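Local coordinates for protein ARF-like GTPase (Chlamydomonas reinhardtii, PDB 4M9Q) that belongs to the ARF-like small G proteins of the P-loop NTPase clan and holds a magnesium ion and phosphoaminophosphonic acid-guanylate ester in its pocket, at residues I108-N113 / H139-C144; G16-L21 / V52-G57; Y68-H73 / N100-D105. One frame throughout, in Å; residues are numbered along the deposited sequence.

How the contacts relate
All three contacts lie in one ARF-family domain built around a central sheet. Contacts 1 and 2 both reach phosphoaminophosphonic acid-guanylate ester. Contact 1 meets its base end through Asn113, and contact 2 grips its phosphates and the magnesium ion. Their centres are about 14 Å apart, and they touch where Phe111 CD2 packs on Leu20 CD1 at 3.6 Å. Contact 3 joins two loops away from the ligand, its centre about 18 Å from that of contact 2 and about 19 Å from that of contact 1. Tyr68 of contact 3 still packs on Phe53 and Leu55 of contact 2. The chain runs from residues 100-105 of contact 3 almost directly into strand 108-113 of contact 1.

Contact 1: residues I108-N113 / H139-C144; sequences ICIFAN and HNVFPC. With GNP (phosphoaminophosphonic acid-guanylate ester), chain D.
This contact is the parallel strand pair of a beta-alpha-beta unit, strand 108-113, helix 123-129 and strand 139-143, and it ends at the base side of the nucleotide pocket. Five backbone hydrogen bonds join the strands, from Asn140 N to Ile108 O at one end to Cys144 N to Ala112 O at the other. The straightest is Ile110 N to Asn140 O, 3.0 Å with an N-H...O angle of 172°. In the two bonds nearest the pocket, Ala112 N to Phe142 O and Cys144 N to Ala112 O, the donor sits above the carbonyl plane. The other three lie nearly along the C=O axes. Strand 139-143 is outermost in this chain's sheet.

Asn113 opens the NKxD motif of small G proteins. Its ND2 lies 3.3 Å from GNP N7 and donates to Ala15 O. Its OD1 accepts from Ala146 N and is 3.4 Å from Cys144 SG.

On one face, Ile110 CB packs on Val141 CG2 at 4.0 Å, while Ile110 and His139 lie side by side, pointing the same way. Helix 123-129 covers Ala112 and Val141 on this face.

The other face carries two sulfur-aromatic contacts. Cys109 SG, anti to its backbone N (chi1 170°), sits 3.7 Å from Phe142 CD1, obliquely to the ring. Cys144 SG approaches the Phe111 ring obliquely too, 3.8 Å from Phe111 CD1. The Phe111 ring crosses Phe142 obliquely and turns an edge to Phe142 O. Helix 157-190 packs on Cys109 and Cys144.

Contact 2: residues G16-L21 / V52-G57; sequences GKTTLL and VFDLGG. With MG (magnesium ion), chain E; GNP (phosphoaminophosphonic acid-guanylate ester), chain D.
The start of helix 17-24 packs against the end of strand 48-55 beside the magnesium ion. The tight part is polar. Thr18 OG1 binds the metal at 1.9 Å and donates a hydrogen bond to Asp54 OD2 at 2.5 Å, using the syn lone pair of that oxygen. Asn39 ND2 also bonds to OD2. The two side chains cross at about a right angle. Asp54 does not bind the metal directly; its OD1 accepts from a metal-bound water at 2.6 Å. Asp54 is therefore a second-shell residue, in a position to orient both a ligand and a water of the ion. Two GNP oxygens, a second water and Thr35 complete the shell.

Lys17 bends at chi3 and chi4, so that NZ reaches GNP O2G at 2.6 Å and GNP O2B at 2.9 Å. Gly11 O is its third acceptor. CE of Lys17 passes 3.0 Å from Leu55 O. Gly57 N also donates to GNP O2G.

Away from the phosphates the contact is apolar and looser. Leu21 and Val52 meet tip to tip, with Leu21 CD1 3.9 Å from Val52 CG1, while Leu21 CD2 rests on Asp54 CB. Phe53, partly exposed, points away from the helix.

Amides of Gly16, Lys17 and Thr18 donate to GNP phosphate oxygens, and the next amide, Thr19 N, adds a bond. The first three residues close the P-loop (Walker A) sequence, here paired with the DxxG motif of small G proteins that spans Asp54 to Gly57.

Contact 3: residues Y68-H73 / N100-D105; sequences YLAEVH and NQFMRD
Neither segment forms a regular strand, and their backbones are nearest at Ala70 and Phe102, whose CA atoms are 5.2 Å apart. Each is bent by one i to i+3 backbone hydrogen bond of its own, Glu71 N to Tyr68 O in one and Met103 N to Asn100 O in the other. No hydrogen bond runs between them. Segment 100-105 is braced further by an Asx turn. Asn100 CG lies anti to its backbone N (chi1 -173°), and OD1 accepts from Phe102 N at 2.7 Å. The N-H lies in the carbonyl plane, on a lone pair, and the bond is nearly straight at 163°.

Side-chain packing carries the contact. The methyl of Ala70 sits over the centre of the Phe102 ring, a CH-pi contact with CB 3.7 Å from the ring centroid and only 10° off the normal. Gln101 CG lies over the opposite face, nearer the rim. Helix 157-190 adds Val187, which touches both Ala70 and Phe102.

Leu69 reaches across to Asn100, its CD1 3.8 Å from Asn100 CG, against the carboxamide and its CB. The chain of Met103 bends at chi2 and chi3, which brings CE to 3.9 Å from Leu69 CB and equally 3.9 Å from Val72 CG1. Leu69 and Met103 both rest on Ile75. Lys106 NZ ties the loops from outside, donating to Val72 O and Phe102 O.

The two loops lead into the neighbouring parallel strands 74-80 and 108-113. They pack together at the strand-entry end of this beta-alpha-beta crossover, whose helix is 87-99, in the P-loop NTPase fold.

Contact 1: residues I108-N113 / H139-C144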
loop_
_atom_site.group_PDB
_atom_site.type_symbol
_atom_site.label_atom_id
_atom_site.label_comp_id
_atom_site.label_asym_id
_atom_site.label_seq_id
_atom_site.Cartn_x
_atom_site.Cartn_y
_atom_site.Cartn_z
ATOM N N ILE A 108 1.241 7.304 -3.467
ATOM C CA ILE A 108 0.808 6.574 -2.272
ATOM C C ILE A 108 -0.700 6.749 -2.049
ATOM O O ILE A 108 -1.236 7.854 -1.944
ATOM C CB ILE A 108 1.412 7.085 -0.968
ATOM C CG1 ILE A 108 2.779 7.678 -1.130
ATOM C CG2 ILE A 108 1.545 5.946 0.050
ATOM C CD1 ILE A 108 3.720 6.679 -1.583
ATOM N N CYS A 109 -1.404 5.649 -1.994
ATOM C CA CYS A 109 -2.790 5.682 -1.656
ATOM C C CYS A 109 -2.860 5.308 -0.167
ATOM O O CYS A 109 -2.445 4.251 0.214
ATOM C CB CYS A 109 -3.526 4.688 -2.512
ATOM S SG CYS A 109 -5.204 4.445 -1.986
ATOM N N ILE A 110 -3.310 6.222 0.671
ATOM C CA ILE A 110 -3.322 6.002 2.082
ATOM C C ILE A 110 -4.743 5.685 2.480
ATOM O O ILE A 110 -5.654 6.485 2.248
ATOM C CB ILE A 110 -2.826 7.253 2.833
ATOM C CG1 ILE A 110 -1.381 7.570 2.389
ATOM C CG2 ILE A 110 -2.895 7.040 4.352
ATOM C CD1 ILE A 110 -0.959 9.008 2.507
ATOM N N PHE A 111 -4.959 4.508 3.049
ATOM C CA PHE A 111 -6.290 4.161 3.510
ATOM C C PHE A 111 -6.397 4.376 5.005
ATOM O O PHE A 111 -5.674 3.799 5.784
ATOM C CB PHE A 111 -6.602 2.721 3.174
ATOM C CG PHE A 111 -6.976 2.493 1.738
ATOM C CD1 PHE A 111 -8.096 3.029 1.245
ATOM C CD2 PHE A 111 -6.232 1.667 0.930
ATOM C CE1 PHE A 111 -8.479 2.796 -0.067
ATOM C CE2 PHE A 111 -6.604 1.396 -0.383
ATOM C CZ PHE A 111 -7.717 1.979 -0.893
ATOM N N ALA A 112 -7.295 5.249 5.406
ATOM C CA ALA A 112 -7.546 5.487 6.834
ATOM C C ALA A 112 -8.571 4.444 7.239
ATOM O O ALA A 112 -9.771 4.704 7.210
ATOM C CB ALA A 112 -8.103 6.896 7.075
ATOM N N ASN A 113 -8.088 3.266 7.583
ATOM C CA ASN A 113 -8.944 2.094 7.764
ATOM C C ASN A 113 -9.679 2.031 9.127
ATOM O O ASN A 113 -9.362 2.736 10.078
ATOM C CB ASN A 113 -8.118 0.833 7.536
ATOM C CG ASN A 113 -8.969 -0.403 7.421
ATOM O OD1 ASN A 113 -10.077 -0.375 6.842
ATOM N ND2 ASN A 113 -8.486 -1.495 7.988
ATOM N N HIS A 139 -0.109 11.860 -3.165
ATOM C CA HIS A 139 -0.844 10.986 -2.283
ATOM C C HIS A 139 -2.180 11.492 -2.019
ATOM O O HIS A 139 -2.462 12.688 -2.165
ATOM C CB HIS A 139 -0.149 10.828 -0.973
ATOM C CG HIS A 139 -0.010 12.100 -0.217
ATOM N ND1 HIS A 139 0.988 12.954 -0.455
ATOM C CD2 HIS A 139 -0.830 12.696 0.764
ATOM C CE1 HIS A 139 0.851 14.047 0.364
ATOM N NE2 HIS A 139 -0.279 13.893 1.087
ATOM N N ASN A 140 -3.034 10.588 -1.582
ATOM C CA ASN A 140 -4.402 10.952 -1.257
ATOM C C ASN A 140 -4.838 10.028 -0.156
ATOM O O ASN A 140 -4.389 8.871 -0.130
ATOM C CB ASN A 140 -5.279 10.738 -2.492
ATOM C CG ASN A 140 -6.530 11.581 -2.496
ATOM O OD1 ASN A 140 -6.918 12.189 -1.505
ATOM N ND2 ASN A 140 -7.172 11.632 -3.649
ATOM N N VAL A 141 -5.730 10.487 0.714
ATOM C CA VAL A 141 -6.130 9.687 1.859
ATOM C C VAL A 141 -7.575 9.361 1.713
ATOM O O VAL A 141 -8.364 10.243 1.436
ATOM C CB VAL A 141 -5.971 10.460 3.194
ATOM C CG1 VAL A 141 -6.544 9.656 4.371
ATOM C CG2 VAL A 141 -4.504 10.844 3.401
ATOM N N PHE A 142 -7.921 8.104 1.922
ATOM C CA PHE A 142 -9.270 7.632 1.737
ATOM C C PHE A 142 -9.674 6.883 2.977
ATOM O O PHE A 142 -9.061 5.893 3.325
ATOM C CB PHE A 142 -9.321 6.645 0.593
ATOM C CG PHE A 142 -8.922 7.231 -0.724
ATOM C CD1 PHE A 142 -7.617 7.128 -1.174
ATOM C CD2 PHE A 142 -9.857 7.839 -1.531
ATOM C CE1 PHE A 142 -7.248 7.642 -2.388
ATOM C CE2 PHE A 142 -9.490 8.378 -2.740
ATOM C CZ PHE A 142 -8.182 8.292 -3.159
ATOM N N PRO A 143 -10.708 7.367 3.667
ATOM C CA PRO A 143 -11.229 6.595 4.748
ATOM C C PRO A 143 -11.950 5.360 4.243
ATOM O O PRO A 143 -12.607 5.426 3.215
ATOM C CB PRO A 143 -12.220 7.549 5.430
ATOM C CG PRO A 143 -12.301 8.761 4.599
ATOM C CD PRO A 143 -11.329 8.677 3.496
ATOM N N CYS A 144 -11.897 4.249 4.989
ATOM C CA CYS A 144 -12.530 3.031 4.533
ATOM C C CYS A 144 -12.753 2.071 5.670
ATOM O O CYS A 144 -12.332 2.292 6.818
ATOM C CB CYS A 144 -11.663 2.345 3.483
ATOM S SG CYS A 144 -10.123 1.763 4.198
HETATM P PG GNP D . -0.060 -7.834 9.564
HETATM O O1G GNP D . -0.373 -9.054 8.545
HETATM O O2G GNP D . 0.647 -6.643 8.830
HETATM O O3G GNP D . 0.694 -8.436 10.765
HETATM N N3B GNP D . -1.563 -7.179 10.009
HETATM P PB GNP D . -2.628 -6.739 8.772
HETATM O O1B GNP D . -2.541 -7.723 7.495
HETATM O O2B GNP D . -2.318 -5.306 8.441
HETATM O O3A GNP D . -4.020 -6.820 9.533
HETATM P PA GNP D . -5.272 -7.742 9.194
HETATM O O1A GNP D . -4.768 -9.076 9.586
HETATM O O2A GNP D . -5.710 -7.414 7.810
HETATM O "O5'" GNP D . -6.298 -7.135 10.257
HETATM C "C5'" GNP D . -5.885 -6.988 11.637
HETATM C "C4'" GNP D . -7.113 -7.073 12.581
HETATM O "O4'" GNP D . -7.954 -5.957 12.254
HETATM C "C3'" GNP D . -8.019 -8.267 12.320
HETATM O "O3'" GNP D . -8.847 -8.585 13.438
HETATM C "C2'" GNP D . -8.993 -7.764 11.310
HETATM O "O2'" GNP D . -10.220 -8.430 11.288
HETATM C "C1'" GNP D . -9.235 -6.382 11.830
HETATM N N9 GNP D . -9.780 -5.420 10.868
HETATM C C8 GNP D . -9.301 -5.209 9.643
HETATM N N7 GNP D . -9.973 -4.219 9.038
HETATM C C5 GNP D . -10.919 -3.799 9.885
HETATM C C6 GNP D . -11.980 -2.780 9.808
HETATM O O6 GNP D . -12.152 -2.087 8.788
HETATM N N1 GNP D . -12.734 -2.619 10.875
HETATM C C2 GNP D . -12.574 -3.358 12.017
HETATM N N2 GNP D . -13.418 -3.109 13.021
HETATM N N3 GNP D . -11.624 -4.317 12.169
HETATM C C4 GNP D . -10.796 -4.590 11.105
#

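Contact 2: residues G16-L21 / V52-G57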
loop_
_atom_site.group_PDB
_atom_site.type_symbol
_atom_site.label_atom_id
_atom_site.label_comp_id
_atom_site.label_asym_id
_atom_site.label_seq_id
_atom_site.Cartn_x
_atom_site.Cartn_y
_atom_site.Cartn_z
ATOM N N GLY A 16 -4.757 -3.540 8.806
ATOM C CA GLY A 16 -5.827 -4.167 8.032
ATOM C C GLY A 16 -5.523 -4.451 6.587
ATOM O O GLY A 16 -6.460 -4.529 5.800
ATOM N N LYS A 17 -4.240 -4.664 6.260
ATOM C CA LYS A 17 -3.784 -4.813 4.877
ATOM C C LYS A 17 -4.331 -6.100 4.299
ATOM O O LYS A 17 -4.947 -6.111 3.227
ATOM C CB LYS A 17 -2.276 -4.883 4.815
ATOM C CG LYS A 17 -1.574 -3.694 5.407
ATOM C CD LYS A 17 -0.046 -3.811 5.346
ATOM C CE LYS A 17 0.482 -4.817 6.362
ATOM N NZ LYS A 17 0.345 -4.335 7.755
ATOM N N THR A 18 -4.108 -7.211 4.998
ATOM C CA THR A 18 -4.559 -8.484 4.485
ATOM C C THR A 18 -6.088 -8.488 4.308
ATOM O O THR A 18 -6.586 -8.929 3.281
ATOM C CB THR A 18 -4.014 -9.627 5.337
ATOM O OG1 THR A 18 -2.586 -9.524 5.373
ATOM C CG2 THR A 18 -4.354 -11.031 4.771
ATOM N N THR A 19 -6.827 -7.925 5.260
ATOM C CA THR A 19 -8.293 -7.850 5.155
ATOM C C THR A 19 -8.692 -6.958 3.976
ATOM O O THR A 19 -9.618 -7.229 3.246
ATOM C CB THR A 19 -8.895 -7.315 6.453
ATOM O OG1 THR A 19 -8.356 -8.058 7.570
ATOM C CG2 THR A 19 -10.456 -7.430 6.464
ATOM N N LEU A 20 -7.944 -5.892 3.777
ATOM C CA LEU A 20 -8.229 -4.972 2.695
ATOM C C LEU A 20 -7.976 -5.647 1.355
ATOM O O LEU A 20 -8.783 -5.601 0.438
ATOM C CB LEU A 20 -7.397 -3.722 2.865
ATOM C CG LEU A 20 -7.745 -2.603 1.900
ATOM C CD1 LEU A 20 -7.571 -1.268 2.628
ATOM C CD2 LEU A 20 -6.872 -2.735 0.659
ATOM N N LEU A 21 -6.896 -6.380 1.268
ATOM C CA LEU A 21 -6.634 -7.113 0.050
ATOM C C LEU A 21 -7.710 -8.114 -0.273
ATOM O O LEU A 21 -8.158 -8.164 -1.400
ATOM C CB LEU A 21 -5.320 -7.850 0.149
ATOM C CG LEU A 21 -4.908 -8.431 -1.197
ATOM C CD1 LEU A 21 -5.068 -7.325 -2.260
ATOM C CD2 LEU A 21 -3.511 -9.017 -1.135
ATOM N N VAL A 52 -0.500 -7.149 -6.640
ATOM C CA VAL A 52 -0.449 -6.606 -5.299
ATOM C C VAL A 52 0.316 -7.490 -4.320
ATOM O O VAL A 52 -0.014 -8.626 -4.135
ATOM C CB VAL A 52 -1.852 -6.396 -4.729
ATOM C CG1 VAL A 52 -1.775 -5.583 -3.457
ATOM C CG2 VAL A 52 -2.715 -5.691 -5.752
ATOM N N PHE A 53 1.347 -6.948 -3.699
ATOM C CA PHE A 53 2.114 -7.648 -2.667
ATOM C C PHE A 53 1.698 -7.156 -1.260
ATOM O O PHE A 53 1.924 -6.019 -0.906
ATOM C CB PHE A 53 3.576 -7.410 -2.899
ATOM C CG PHE A 53 4.113 -8.132 -4.100
ATOM C CD1 PHE A 53 4.464 -7.442 -5.259
ATOM C CD2 PHE A 53 4.304 -9.516 -4.065
ATOM C CE1 PHE A 53 4.997 -8.108 -6.338
ATOM C CE2 PHE A 53 4.810 -10.194 -5.186
ATOM C CZ PHE A 53 5.154 -9.484 -6.328
ATOM N N ASP A 54 1.060 -8.023 -0.499
ATOM C CA ASP A 54 0.639 -7.711 0.847
ATOM C C ASP A 54 1.734 -8.179 1.805
ATOM O O ASP A 54 1.895 -9.355 2.023
ATOM C CB ASP A 54 -0.700 -8.395 1.110
ATOM C CG ASP A 54 -1.050 -8.484 2.596
ATOM O OD1 ASP A 54 -0.639 -7.607 3.394
ATOM O OD2 ASP A 54 -1.755 -9.442 2.978
ATOM N N LEU A 55 2.526 -7.260 2.324
ATOM C CA LEU A 55 3.657 -7.593 3.157
ATOM C C LEU A 55 3.266 -7.500 4.611
ATOM O O LEU A 55 2.494 -6.625 4.989
ATOM C CB LEU A 55 4.784 -6.607 2.898
ATOM C CG LEU A 55 5.670 -6.872 1.682
ATOM C CD1 LEU A 55 5.037 -7.833 0.664
ATOM C CD2 LEU A 55 6.107 -5.581 1.027
ATOM N N GLY A 56 3.826 -8.356 5.442
ATOM C CA GLY A 56 3.591 -8.256 6.879
ATOM C C GLY A 56 4.100 -6.945 7.421
ATOM O O GLY A 56 5.102 -6.434 6.922
ATOM N N GLY A 57 3.426 -6.410 8.447
ATOM C CA GLY A 57 3.832 -5.172 9.059
ATOM C C GLY A 57 4.454 -5.249 10.432
ATOM O O GLY A 57 4.840 -4.231 10.964
HETATM MG MG MG E . -1.518 -9.319 6.913
HETATM P PG GNP D . -0.060 -7.834 9.564
HETATM O O1G GNP D . -0.373 -9.054 8.545
HETATM O O2G GNP D . 0.647 -6.643 8.830
HETATM O O3G GNP D . 0.694 -8.436 10.765
HETATM N N3B GNP D . -1.563 -7.179 10.009
HETATM P PB GNP D . -2.628 -6.739 8.772
HETATM O O1B GNP D . -2.541 -7.723 7.495
HETATM O O2B GNP D . -2.318 -5.306 8.441
HETATM O O3A GNP D . -4.020 -6.820 9.533
HETATM P PA GNP D . -5.272 -7.742 9.194
HETATM O O1A GNP D . -4.768 -9.076 9.586
HETATM O O2A GNP D . -5.710 -7.414 7.810
HETATM O "O5'" GNP D . -6.298 -7.135 10.257
HETATM C "C5'" GNP D . -5.885 -6.988 11.637
HETATM C "C4'" GNP D . -7.113 -7.073 12.581
HETATM O "O4'" GNP D . -7.954 -5.957 12.254
HETATM C "C3'" GNP D . -8.019 -8.267 12.320
HETATM O "O3'" GNP D . -8.847 -8.585 13.438
HETATM C "C2'" GNP D . -8.993 -7.764 11.310
HETATM O "O2'" GNP D . -10.220 -8.430 11.288
HETATM C "C1'" GNP D . -9.235 -6.382 11.830
HETATM N N9 GNP D . -9.780 -5.420 10.868
HETATM C C8 GNP D . -9.301 -5.209 9.643
HETATM N N7 GNP D . -9.973 -4.219 9.038
HETATM C C5 GNP D . -10.919 -3.799 9.885
HETATM C C6 GNP D . -11.980 -2.780 9.808
HETATM O O6 GNP D . -12.152 -2.087 8.788
HETATM N N1 GNP D . -12.734 -2.619 10.875
HETATM C C2 GNP D . -12.574 -3.358 12.017
HETATM N N2 GNP D . -13.418 -3.109 13.021
HETATM N N3 GNP D . -11.624 -4.317 12.169
HETATM C C4 GNP D . -10.796 -4.590 11.105
HETATM O O HOH W 1 -0.182 -8.204 5.855
HETATM O O HOH W 2 -2.887 -10.426 8.030
#

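Contact 3: residues Y68-H73 / N100-D105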
loop_
_atom_site.group_PDB
_atom_site.type_symbol
_atom_site.label_atom_id
_atom_site.label_comp_id
_atom_site.label_asym_id
_atom_site.label_seq_id
_atom_site.Cartn_x
_atom_site.Cartn_y
_atom_site.Cartn_z
ATOM N N TYR A 68 11.287 -4.634 -1.951
ATOM C CA TYR A 68 10.265 -4.541 -2.973
ATOM C C TYR A 68 10.171 -3.175 -3.620
ATOM O O TYR A 68 9.430 -3.020 -4.623
ATOM C CB TYR A 68 8.892 -4.856 -2.373
ATOM C CG TYR A 68 8.681 -6.305 -2.081
ATOM C CD1 TYR A 68 7.955 -7.104 -2.961
ATOM C CD2 TYR A 68 9.221 -6.891 -0.940
ATOM C CE1 TYR A 68 7.759 -8.446 -2.710
ATOM C CE2 TYR A 68 9.043 -8.243 -0.683
ATOM C CZ TYR A 68 8.301 -9.009 -1.570
ATOM O OH TYR A 68 8.081 -10.342 -1.333
ATOM N N LEU A 69 10.829 -2.166 -3.066
ATOM C CA LEU A 69 10.447 -0.807 -3.466
ATOM C C LEU A 69 10.927 -0.473 -4.857
ATOM O O LEU A 69 10.372 0.424 -5.507
ATOM C CB LEU A 69 10.893 0.223 -2.455
ATOM C CG LEU A 69 10.245 0.010 -1.078
ATOM C CD1 LEU A 69 10.857 0.982 -0.071
ATOM C CD2 LEU A 69 8.717 0.143 -1.140
ATOM N N ALA A 70 11.912 -1.235 -5.336
ATOM C CA ALA A 70 12.465 -1.050 -6.686
ATOM C C ALA A 70 11.544 -1.592 -7.750
ATOM O O ALA A 70 11.506 -1.065 -8.863
ATOM C CB ALA A 70 13.843 -1.711 -6.811
ATOM N N GLU A 71 10.800 -2.646 -7.428
ATOM C CA GLU A 71 9.923 -3.273 -8.429
ATOM C C GLU A 71 8.460 -2.779 -8.388
ATOM O O GLU A 71 7.621 -3.290 -9.092
ATOM C CB GLU A 71 9.977 -4.788 -8.307
ATOM C CG GLU A 71 9.340 -5.339 -7.053
ATOM C CD GLU A 71 9.728 -6.776 -6.819
ATOM O OE1 GLU A 71 10.648 -7.039 -5.985
ATOM O OE2 GLU A 71 9.113 -7.639 -7.499
ATOM N N VAL A 72 8.208 -1.708 -7.658
ATOM C CA VAL A 72 6.851 -1.259 -7.397
ATOM C C VAL A 72 6.600 0.080 -8.099
ATOM O O VAL A 72 7.495 0.911 -8.191
ATOM C CB VAL A 72 6.678 -1.171 -5.871
ATOM C CG1 VAL A 72 6.502 0.256 -5.411
ATOM C CG2 VAL A 72 5.631 -2.168 -5.393
ATOM N N HIS A 73 5.398 0.262 -8.642
ATOM C CA HIS A 73 5.053 1.496 -9.292
ATOM C C HIS A 73 4.412 2.431 -8.323
ATOM O O HIS A 73 4.424 3.634 -8.559
ATOM C CB HIS A 73 4.070 1.262 -10.394
ATOM C CG HIS A 73 4.617 0.485 -11.552
ATOM N ND1 HIS A 73 4.557 -0.874 -11.618
ATOM C CD2 HIS A 73 5.195 0.909 -12.728
ATOM C CE1 HIS A 73 5.094 -1.295 -12.756
ATOM N NE2 HIS A 73 5.483 -0.199 -13.450
ATOM N N ASN A 100 13.621 6.174 1.050
ATOM C CA ASN A 100 14.196 5.195 0.127
ATOM C C ASN A 100 14.280 5.709 -1.300
ATOM O O ASN A 100 13.375 6.327 -1.824
ATOM C CB ASN A 100 13.425 3.877 0.136
ATOM C CG ASN A 100 14.119 2.785 -0.686
ATOM O OD1 ASN A 100 14.089 2.784 -1.947
ATOM N ND2 ASN A 100 14.741 1.833 0.025
ATOM N N GLN A 101 15.416 5.413 -1.891
ATOM C CA GLN A 101 15.843 5.904 -3.186
ATOM C C GLN A 101 14.893 5.500 -4.308
ATOM O O GLN A 101 14.714 6.245 -5.264
ATOM C CB GLN A 101 17.280 5.397 -3.410
ATOM C CG GLN A 101 17.635 4.849 -4.777
ATOM C CD GLN A 101 19.026 4.185 -4.780
ATOM O OE1 GLN A 101 19.229 3.107 -4.211
ATOM N NE2 GLN A 101 19.982 4.842 -5.403
ATOM N N PHE A 102 14.263 4.336 -4.176
ATOM C CA PHE A 102 13.399 3.821 -5.226
ATOM C C PHE A 102 11.961 4.360 -5.120
ATOM O O PHE A 102 11.097 3.983 -5.931
ATOM C CB PHE A 102 13.390 2.284 -5.186
ATOM C CG PHE A 102 14.753 1.648 -5.367
ATOM C CD1 PHE A 102 15.300 0.833 -4.367
ATOM C CD2 PHE A 102 15.475 1.851 -6.520
ATOM C CE1 PHE A 102 16.542 0.244 -4.521
ATOM C CE2 PHE A 102 16.732 1.274 -6.685
ATOM C CZ PHE A 102 17.263 0.465 -5.687
ATOM N N MET A 103 11.694 5.213 -4.126
ATOM C CA MET A 103 10.349 5.708 -3.906
ATOM C C MET A 103 10.090 7.034 -4.574
ATOM O O MET A 103 8.953 7.438 -4.712
ATOM C CB MET A 103 10.025 5.810 -2.422
ATOM C CG MET A 103 9.235 4.642 -1.824
ATOM S SD MET A 103 7.770 4.118 -2.747
ATOM C CE MET A 103 8.720 3.113 -3.841
ATOM N N ARG A 104 11.120 7.704 -5.033
ATOM C CA ARG A 104 10.940 9.075 -5.493
ATOM C C ARG A 104 9.884 9.136 -6.616
ATOM O O ARG A 104 9.798 8.254 -7.427
ATOM C CB ARG A 104 12.328 9.686 -5.806
ATOM C CG ARG A 104 12.446 10.683 -6.947
ATOM C CD ARG A 104 12.746 9.960 -8.257
ATOM N NE ARG A 104 13.697 10.665 -9.110
ATOM C CZ ARG A 104 14.118 10.226 -10.295
ATOM N NH1 ARG A 104 13.690 9.075 -10.782
ATOM N NH2 ARG A 104 14.991 10.954 -10.997
ATOM N N ASP A 105 8.998 10.124 -6.572
ATOM C CA ASP A 105 7.878 10.279 -7.555
ATOM C C ASP A 105 6.798 9.183 -7.648
ATOM O O ASP A 105 5.921 9.282 -8.482
ATOM C CB ASP A 105 8.433 10.545 -8.980
ATOM C CG ASP A 105 9.206 11.890 -9.087
ATOM O OD1 ASP A 105 8.844 12.889 -8.390
ATOM O OD2 ASP A 105 10.171 11.943 -9.883
#